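PDB 2AU3: DNA primase from Aquifex aeolicus, which probably synthesises the short RNA primers from which DNA polymerase starts during DNA replication. Local coordinates for residues S151-V155 against V180-L184; F185-I191 against F203-V209. One frame throughout, in Å; residues are numbered along the deposited sequence.

Contact 1 (S151-V155 against V180-L184); sequences SEALV and VYRDL
Ser151, in the first turn of helix 151-161, reaches over the backbone of Tyr181, Arg182 and Asp183. Its m rotamer (chi1 -66°) brings OG to 2.7 Å from Asp183 N, which donates an almost straight hydrogen bond (170°), and to 3.2 Å from Arg182 CA; Ser151 CB sits 3.3 Å from Tyr181 O. The CA atoms of Ser151 and Asp183, 5.0 Å apart, are the closest pair of CA atoms across the two segments. Segment 151-155 is regular helix, with Val155 N bonded to Ser151 O at 2.8 Å, whereas 180-182 is extended, with phi near -125° and psi between 128° and 143°. One turn further on, Val155 (chi1 160°, t) sets CG2 3.6 Å from Tyr181 CB, while the tyrosine, in the m rotamer, carries its ring on to Leu164 and Leu168 of helix 164-168. Leu154 (t, p) puts CD2 3.5 Å from Asp183 OD2; that carboxylate is hydrogen-bonded through OD2 to Tyr116 of helix 101-122 and through OD1 to the backbone of Phe185. The pairing buries 294 Å². Arg182 and Leu184 bond through their backbones to Leu174 and Asn172; the amide of Asp183, between them, goes to the serine instead. Far from the metal sites, this is side-chain-to-backbone docking of a helix start on a short edge strand, within the N-terminal part of the DnaG catalytic core.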
ATOM      1  N   SER A 151     -21.406   7.086  10.863  1.00 21.54           N
ATOM      2  CA  SER A 151     -21.284   8.311  10.082  1.00 20.84           C
ATOM      3  C   SER A 151     -21.284   9.540  11.002  1.00 21.32           C
ATOM      4  O   SER A 151     -20.472  10.450  10.837  1.00 19.42           O
ATOM      5  CB  SER A 151     -22.405   8.423   9.063  1.00 21.20           C
ATOM      6  OG  SER A 151     -22.305   7.417   8.072  1.00 18.52           O
ATOM      7  N   GLU A 152     -22.188   9.554  11.976  1.00 21.04           N
ATOM      8  CA  GLU A 152     -22.292  10.705  12.878  1.00 22.05           C
ATOM      9  C   GLU A 152     -21.010  10.916  13.712  1.00 21.86           C
ATOM     10  O   GLU A 152     -20.562  12.065  13.906  1.00 21.41           O
ATOM     11  CB  GLU A 152     -23.559  10.623  13.732  1.00 22.87           C
ATOM     12  CG  GLU A 152     -24.848  10.776  12.911  1.00 25.80           C
ATOM     13  CD  GLU A 152     -24.964  12.136  12.209  1.00 31.45           C
ATOM     14  OE1 GLU A 152     -24.598  13.158  12.815  1.00 33.78           O
ATOM     15  OE2 GLU A 152     -25.422  12.190  11.044  1.00 34.44           O
ATOM     16  N   ALA A 153     -20.388   9.818  14.152  1.00 20.92           N
ATOM     17  CA  ALA A 153     -19.112   9.903  14.870  1.00 21.63           C
ATOM     18  C   ALA A 153     -18.027  10.543  13.978  1.00 22.08           C
ATOM     19  O   ALA A 153     -17.303  11.431  14.420  1.00 23.46           O
ATOM     20  CB  ALA A 153     -18.658   8.518  15.344  1.00 21.01           C
ATOM     21  N   LEU A 154     -17.914  10.065  12.740  1.00 22.53           N
ATOM     22  CA  LEU A 154     -16.947  10.600  11.765  1.00 22.79           C
ATOM     23  C   LEU A 154     -17.217  12.091  11.503  1.00 22.70           C
ATOM     24  O   LEU A 154     -16.297  12.907  11.497  1.00 22.48           O
ATOM     25  CB  LEU A 154     -17.023   9.802  10.446  1.00 21.91           C
ATOM     26  CG  LEU A 154     -16.240  10.260   9.198  1.00 22.68           C
ATOM     27  CD1 LEU A 154     -14.764  10.533   9.486  1.00 22.15           C
ATOM     28  CD2 LEU A 154     -16.356   9.241   8.086  1.00 23.83           C
ATOM     29  N   VAL A 155     -18.474  12.428  11.238  1.00 22.44           N
ATOM     30  CA  VAL A 155     -18.840  13.816  10.933  1.00 23.39           C
ATOM     31  C   VAL A 155     -18.481  14.753  12.100  1.00 23.42           C
ATOM     32  O   VAL A 155     -17.925  15.834  11.893  1.00 23.09           O
ATOM     33  CB  VAL A 155     -20.341  13.943  10.559  1.00 23.09           C
ATOM     34  CG1 VAL A 155     -20.825  15.383  10.717  1.00 24.38           C
ATOM     35  CG2 VAL A 155     -20.583  13.442   9.150  1.00 24.32           C
ATOM     36  N   VAL A 180     -26.660  16.316   5.766  1.00 34.84           N
ATOM     37  CA  VAL A 180     -26.542  15.036   6.488  1.00 33.29           C
ATOM     38  C   VAL A 180     -25.648  14.100   5.690  1.00 32.15           C
ATOM     39  O   VAL A 180     -25.726  14.066   4.464  1.00 31.27           O
ATOM     40  CB  VAL A 180     -27.910  14.365   6.729  1.00 33.41           C
ATOM     41  CG1 VAL A 180     -27.723  12.997   7.386  1.00 33.61           C
ATOM     42  CG2 VAL A 180     -28.814  15.260   7.599  1.00 32.71           C
ATOM     43  N   TYR A 181     -24.811  13.333   6.391  1.00 30.68           N
ATOM     44  CA  TYR A 181     -23.755  12.573   5.740  1.00 29.59           C
ATOM     45  C   TYR A 181     -23.739  11.082   6.108  1.00 28.24           C
ATOM     46  O   TYR A 181     -24.039  10.687   7.242  1.00 27.10           O
ATOM     47  CB  TYR A 181     -22.390  13.225   5.993  1.00 29.81           C
ATOM     48  CG  TYR A 181     -22.344  14.672   5.552  1.00 31.74           C
ATOM     49  CD1 TYR A 181     -22.160  15.007   4.206  1.00 32.85           C
ATOM     50  CD2 TYR A 181     -22.549  15.709   6.467  1.00 31.55           C
ATOM     51  CE1 TYR A 181     -22.154  16.339   3.789  1.00 32.59           C
ATOM     52  CE2 TYR A 181     -22.547  17.044   6.054  1.00 31.65           C
ATOM     53  CZ  TYR A 181     -22.332  17.347   4.713  1.00 33.45           C
ATOM     54  OH  TYR A 181     -22.324  18.664   4.283  1.00 36.02           O
ATOM     55  N   ARG A 182     -23.421  10.265   5.117  1.00 26.43           N
ATOM     56  CA  ARG A 182     -23.180   8.859   5.336  1.00 25.46           C
ATOM     57  C   ARG A 182     -21.794   8.474   4.818  1.00 23.56           C
ATOM     58  O   ARG A 182     -21.431   8.748   3.677  1.00 22.87           O
ATOM     59  CB  ARG A 182     -24.263   8.005   4.675  1.00 25.67           C
ATOM     60  CG  ARG A 182     -24.153   6.527   5.010  1.00 29.44           C
ATOM     61  CD  ARG A 182     -25.344   5.716   4.534  1.00 33.16           C
ATOM     62  NE  ARG A 182     -25.126   5.169   3.206  1.00 39.29           N
ATOM     63  CZ  ARG A 182     -25.794   5.524   2.123  1.00 42.98           C
ATOM     64  NH1 ARG A 182     -26.740   6.450   2.183  1.00 44.23           N
ATOM     65  NH2 ARG A 182     -25.508   4.947   0.964  1.00 46.83           N
ATOM     66  N   ASP A 183     -21.034   7.836   5.687  1.00 21.95           N
ATOM     67  CA  ASP A 183     -19.696   7.390   5.382  1.00 20.93           C
ATOM     68  C   ASP A 183     -19.794   6.342   4.295  1.00 19.73           C
ATOM     69  O   ASP A 183     -20.497   5.355   4.447  1.00 18.76           O
ATOM     70  CB  ASP A 183     -19.104   6.749   6.635  1.00 20.18           C
ATOM     71  CG  ASP A 183     -17.642   6.361   6.478  1.00 19.61           C
ATOM     72  OD1 ASP A 183     -17.072   6.479   5.361  1.00 17.38           O
ATOM     73  OD2 ASP A 183     -16.992   5.912   7.435  1.00 18.81           O
ATOM     74  N   LEU A 184     -19.070   6.549   3.208  1.00 20.01           N
ATOM     75  CA  LEU A 184     -19.001   5.561   2.140  1.00 19.93           C
ATOM     76  C   LEU A 184     -18.564   4.168   2.658  1.00 19.88           C
ATOM     77  O   LEU A 184     -19.042   3.133   2.180  1.00 20.22           O
ATOM     78  CB  LEU A 184     -18.038   6.047   1.053  1.00 20.89           C
ATOM     79  CG  LEU A 184     -17.746   5.130  -0.143  1.00 21.19           C
ATOM     80  CD1 LEU A 184     -19.013   4.930  -0.990  1.00 20.00           C
ATOM     81  CD2 LEU A 184     -16.585   5.670  -0.999  1.00 21.03           C
TER

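Contact 2 (F185-I191 against F203-V209); sequences FLRRVVI and FGGRRIV
Gly205 makes the hollow in this antiparallel hairpin, the central pair of the four-stranded sheet in the N-terminal part of the DnaG catalytic core, packed against helix 101-122. Strand 188-191 runs beside strand 203-207 at 152°, axes 4.3 Å apart, with Val189 facing Arg206 and Ile191 facing Gly204 as hydrogen-bonded pairs and Val190 facing Gly205 as a non-hydrogen-bonded pair. The bonds are Val189 N to Arg206 O (3.1 Å), Arg206 N to Val189 O (2.9 Å), Ile191 N to Gly204 O (2.7 Å) and Gly204 N to Ile191 O (2.8 Å). A type II turn, Phe185 to Arg188, with Arg187 at phi 77°, folds the chain ahead of the strand back over it. The Phe185 side chain (m) reaches the bare backbone there, CE1 3.7 Å from Gly205 N; a CB on Gly205 would strike Phe185 CD1 and Arg188 CD. Phe203 closes the end of the hollow: its CB sits over the Phe185 ring face, 3.9 Å from the centroid, and its ring edge points at that face (centroids 5.8 Å, planes 75°). Val190 CG1 touches Phe203 CD1 at 3.3 Å, and Tyr116 covers this side. Towards the other sheet face, Val189 CG2 meets Ile208 CG2 at 3.8 Å. Arg188, extended (m, t, t), crosses the partner strand, NH1 giving Gly205 O a 3.1 Å bond. Arg188 NH2 comes within 4.4 Å of Arg207 NE, two like charges, each arginine bonded to backbone carbonyls (Gly205 and Pro214 for Arg188, Ser213 and Val209 for Arg207), consistent with these offsetting the repulsion.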
ATOM      1  N   PHE A 185     -17.699   4.164   3.661  1.00 18.71           N
ATOM      2  CA  PHE A 185     -17.107   2.938   4.186  1.00 18.41           C
ATOM      3  C   PHE A 185     -17.831   2.365   5.406  1.00 18.48           C
ATOM      4  O   PHE A 185     -17.351   1.397   6.017  1.00 18.95           O
ATOM      5  CB  PHE A 185     -15.644   3.201   4.513  1.00 18.14           C
ATOM      6  CG  PHE A 185     -14.852   3.574   3.321  1.00 17.91           C
ATOM      7  CD1 PHE A 185     -14.430   2.593   2.434  1.00 17.47           C
ATOM      8  CD2 PHE A 185     -14.592   4.903   3.028  1.00 19.20           C
ATOM      9  CE1 PHE A 185     -13.725   2.930   1.295  1.00 18.00           C
ATOM     10  CE2 PHE A 185     -13.871   5.252   1.877  1.00 16.64           C
ATOM     11  CZ  PHE A 185     -13.441   4.270   1.022  1.00 17.14           C
ATOM     12  N   LEU A 186     -18.986   2.942   5.746  1.00 17.46           N
ATOM     13  CA  LEU A 186     -19.750   2.531   6.935  1.00 18.11           C
ATOM     14  C   LEU A 186     -19.787   1.014   7.133  1.00 17.98           C
ATOM     15  O   LEU A 186     -20.103   0.281   6.207  1.00 18.14           O
ATOM     16  CB  LEU A 186     -21.182   3.091   6.893  1.00 17.40           C
ATOM     17  CG  LEU A 186     -22.030   2.902   8.150  1.00 19.02           C
ATOM     18  CD1 LEU A 186     -21.380   3.605   9.350  1.00 19.90           C
ATOM     19  CD2 LEU A 186     -23.430   3.472   7.909  1.00 20.73           C
ATOM     20  N   ARG A 187     -19.394   0.565   8.329  1.00 18.42           N
ATOM     21  CA  ARG A 187     -19.497  -0.839   8.717  1.00 19.27           C
ATOM     22  C   ARG A 187     -18.417  -1.728   8.108  1.00 18.61           C
ATOM     23  O   ARG A 187     -18.462  -2.924   8.260  1.00 20.07           O
ATOM     24  CB  ARG A 187     -20.908  -1.376   8.386  1.00 19.88           C
ATOM     25  CG  ARG A 187     -21.442  -2.437   9.334  1.00 23.56           C
ATOM     26  CD  ARG A 187     -21.641  -1.984  10.787  1.00 26.75           C
ATOM     27  NE  ARG A 187     -22.617  -0.901  10.908  1.00 31.20           N
ATOM     28  CZ  ARG A 187     -22.470   0.150  11.699  1.00 33.19           C
ATOM     29  NH1 ARG A 187     -21.387   0.275  12.454  1.00 34.68           N
ATOM     30  NH2 ARG A 187     -23.401   1.089  11.730  1.00 33.83           N
ATOM     31  N   ARG A 188     -17.439  -1.145   7.423  1.00 18.39           N
ATOM     32  CA  ARG A 188     -16.387  -1.929   6.781  1.00 17.07           C
ATOM     33  C   ARG A 188     -15.091  -1.861   7.557  1.00 16.40           C
ATOM     34  O   ARG A 188     -14.825  -0.880   8.250  1.00 16.31           O
ATOM     35  CB  ARG A 188     -16.116  -1.439   5.354  1.00 17.00           C
ATOM     36  CG  ARG A 188     -17.295  -1.578   4.414  1.00 17.16           C
ATOM     37  CD  ARG A 188     -17.038  -1.078   2.995  1.00 18.26           C
ATOM     38  NE  ARG A 188     -18.256  -1.326   2.222  1.00 17.34           N
ATOM     39  CZ  ARG A 188     -18.404  -2.293   1.340  1.00 17.71           C
ATOM     40  NH1 ARG A 188     -17.370  -3.078   1.021  1.00 16.45           N
ATOM     41  NH2 ARG A 188     -19.586  -2.467   0.764  1.00 18.43           N
ATOM     42  N   VAL A 189     -14.273  -2.899   7.417  1.00 15.87           N
ATOM     43  CA  VAL A 189     -12.888  -2.838   7.868  1.00 15.42           C
ATOM     44  C   VAL A 189     -12.190  -1.986   6.819  1.00 16.44           C
ATOM     45  O   VAL A 189     -12.370  -2.203   5.639  1.00 17.40           O
ATOM     46  CB  VAL A 189     -12.266  -4.255   7.991  1.00 16.44           C
ATOM     47  CG1 VAL A 189     -10.680  -4.205   8.011  1.00 14.71           C
ATOM     48  CG2 VAL A 189     -12.825  -4.957   9.280  1.00 14.88           C
ATOM     49  N   VAL A 190     -11.470  -0.964   7.269  1.00 15.73           N
ATOM     50  CA  VAL A 190     -10.924   0.028   6.403  1.00 15.26           C
ATOM     51  C   VAL A 190      -9.445  -0.252   6.227  1.00 16.13           C
ATOM     52  O   VAL A 190      -8.732  -0.509   7.198  1.00 14.83           O
ATOM     53  CB  VAL A 190     -11.127   1.442   6.978  1.00 15.78           C
ATOM     54  CG1 VAL A 190     -10.367   2.442   6.163  1.00 15.91           C
ATOM     55  CG2 VAL A 190     -12.645   1.821   7.017  1.00 15.06           C
ATOM     56  N   ILE A 191      -8.997  -0.207   4.978  1.00 15.57           N
ATOM     57  CA  ILE A 191      -7.585  -0.371   4.656  1.00 16.54           C
ATOM     58  C   ILE A 191      -7.121   0.906   3.971  1.00 16.63           C
ATOM     59  O   ILE A 191      -7.475   1.171   2.814  1.00 16.90           O
ATOM     60  CB  ILE A 191      -7.368  -1.611   3.724  1.00 16.62           C
ATOM     61  CG1 ILE A 191      -8.052  -2.863   4.297  1.00 17.49           C
ATOM     62  CG2 ILE A 191      -5.891  -1.882   3.509  1.00 14.43           C
ATOM     63  CD1 ILE A 191      -9.406  -3.198   3.612  1.00 21.52           C
ATOM     64  N   PHE A 203      -9.080   5.241   0.880  1.00 18.05           N
ATOM     65  CA  PHE A 203      -9.330   3.976   1.574  1.00 18.01           C
ATOM     66  C   PHE A 203      -9.905   2.902   0.657  1.00 17.63           C
ATOM     67  O   PHE A 203     -10.590   3.214  -0.314  1.00 17.44           O
ATOM     68  CB  PHE A 203     -10.303   4.195   2.724  1.00 17.08           C
ATOM     69  CG  PHE A 203      -9.860   5.264   3.688  1.00 18.62           C
ATOM     70  CD1 PHE A 203      -8.874   4.993   4.642  1.00 16.55           C
ATOM     71  CD2 PHE A 203     -10.410   6.541   3.627  1.00 17.77           C
ATOM     72  CE1 PHE A 203      -8.453   5.989   5.535  1.00 17.53           C
ATOM     73  CE2 PHE A 203     -10.010   7.545   4.529  1.00 17.55           C
ATOM     74  CZ  PHE A 203      -9.028   7.286   5.457  1.00 17.59           C
ATOM     75  N   GLY A 204      -9.589   1.652   0.983  1.00 17.43           N
ATOM     76  CA  GLY A 204     -10.409   0.500   0.641  1.00 16.97           C
ATOM     77  C   GLY A 204     -11.224   0.077   1.872  1.00 18.29           C
ATOM     78  O   GLY A 204     -10.832   0.339   3.004  1.00 17.50           O
ATOM     79  N   GLY A 205     -12.376  -0.542   1.637  1.00 17.69           N
ATOM     80  CA  GLY A 205     -13.228  -1.026   2.693  1.00 18.69           C
ATOM     81  C   GLY A 205     -13.749  -2.410   2.345  1.00 19.01           C
ATOM     82  O   GLY A 205     -14.333  -2.612   1.277  1.00 19.02           O
ATOM     83  N   ARG A 206     -13.544  -3.344   3.260  1.00 19.64           N
ATOM     84  CA  ARG A 206     -13.976  -4.741   3.090  1.00 21.16           C
ATOM     85  C   ARG A 206     -15.209  -4.911   3.950  1.00 21.13           C
ATOM     86  O   ARG A 206     -15.137  -4.755   5.145  1.00 20.59           O
ATOM     87  CB  ARG A 206     -12.869  -5.677   3.611  1.00 21.81           C
ATOM     88  CG  ARG A 206     -13.289  -7.145   3.855  1.00 23.17           C
ATOM     89  CD  ARG A 206     -14.072  -7.762   2.706  1.00 31.39           C
ATOM     90  NE  ARG A 206     -13.451  -8.989   2.210  1.00 37.82           N
ATOM     91  CZ  ARG A 206     -14.047 -10.173   2.173  1.00 40.78           C
ATOM     92  NH1 ARG A 206     -15.301 -10.307   2.602  1.00 42.68           N
ATOM     93  NH2 ARG A 206     -13.389 -11.231   1.702  1.00 42.96           N
ATOM     94  N   ARG A 207     -16.354  -5.228   3.376  1.00 23.06           N
ATOM     95  CA  ARG A 207     -17.503  -5.341   4.265  1.00 24.92           C
ATOM     96  C   ARG A 207     -17.467  -6.645   5.095  1.00 25.91           C
ATOM     97  O   ARG A 207     -16.925  -7.670   4.653  1.00 25.86           O
ATOM     98  CB  ARG A 207     -18.820  -5.078   3.534  1.00 26.29           C
ATOM     99  CG  ARG A 207     -19.538  -6.265   3.044  1.00 26.46           C
ATOM    100  CD  ARG A 207     -20.867  -5.913   2.406  1.00 29.78           C
ATOM    101  NE  ARG A 207     -21.041  -6.651   1.166  1.00 28.13           N
ATOM    102  CZ  ARG A 207     -21.153  -7.974   1.107  1.00 29.24           C
ATOM    103  NH1 ARG A 207     -21.141  -8.682   2.226  1.00 27.96           N
ATOM    104  NH2 ARG A 207     -21.303  -8.587  -0.059  1.00 25.43           N
ATOM    105  N   ILE A 208     -17.922  -6.550   6.339  1.00 26.16           N
ATOM    106  CA  ILE A 208     -17.903  -7.685   7.256  1.00 27.07           C
ATOM    107  C   ILE A 208     -19.326  -8.092   7.649  1.00 28.78           C
ATOM    108  O   ILE A 208     -19.521  -9.096   8.338  1.00 29.10           O
ATOM    109  CB  ILE A 208     -17.044  -7.381   8.514  1.00 26.78           C
ATOM    110  CG1 ILE A 208     -17.498  -6.072   9.196  1.00 26.24           C
ATOM    111  CG2 ILE A 208     -15.555  -7.356   8.139  1.00 25.41           C
ATOM    112  CD1 ILE A 208     -16.899  -5.829  10.586  1.00 24.83           C
ATOM    113  N   VAL A 209     -20.311  -7.299   7.223  1.00 29.48           N
ATOM    114  CA  VAL A 209     -21.713  -7.685   7.384  1.00 30.71           C
ATOM    115  C   VAL A 209     -22.298  -8.188   6.061  1.00 32.45           C
ATOM    116  O   VAL A 209     -21.771  -7.881   4.996  1.00 32.47           O
ATOM    117  CB  VAL A 209     -22.573  -6.538   7.977  1.00 30.07           C
ATOM    118  CG1 VAL A 209     -21.988  -6.069   9.318  1.00 29.35           C
ATOM    119  CG2 VAL A 209     -22.681  -5.366   7.010  1.00 30.02           C
TER

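Contact 1 closes before contact 2 opens, and the chain passes directly from Leu184 to Phe185, leaving their centres 14 Å apart. They touch where Ser151 N lies 3.8 Å from Leu186 CD1, and Asp183 OD1 of contact 1 accepts a hydrogen bond from Phe185 N of contact 2. Tyr116 of helix 101-122 is shared: it bonds Asp183 and packs on Leu154, Phe185, Val190 and Phe203. Contact 1 lies further out, its centre about 25 Å from the chain's centre, that of contact 2 about 16 Å. The hairpin is also nearer the predicted magnesium site, the Arg206 side chain being about 11 Å from that of Asp295, a predicted magnesium ligand in the Toprim domain.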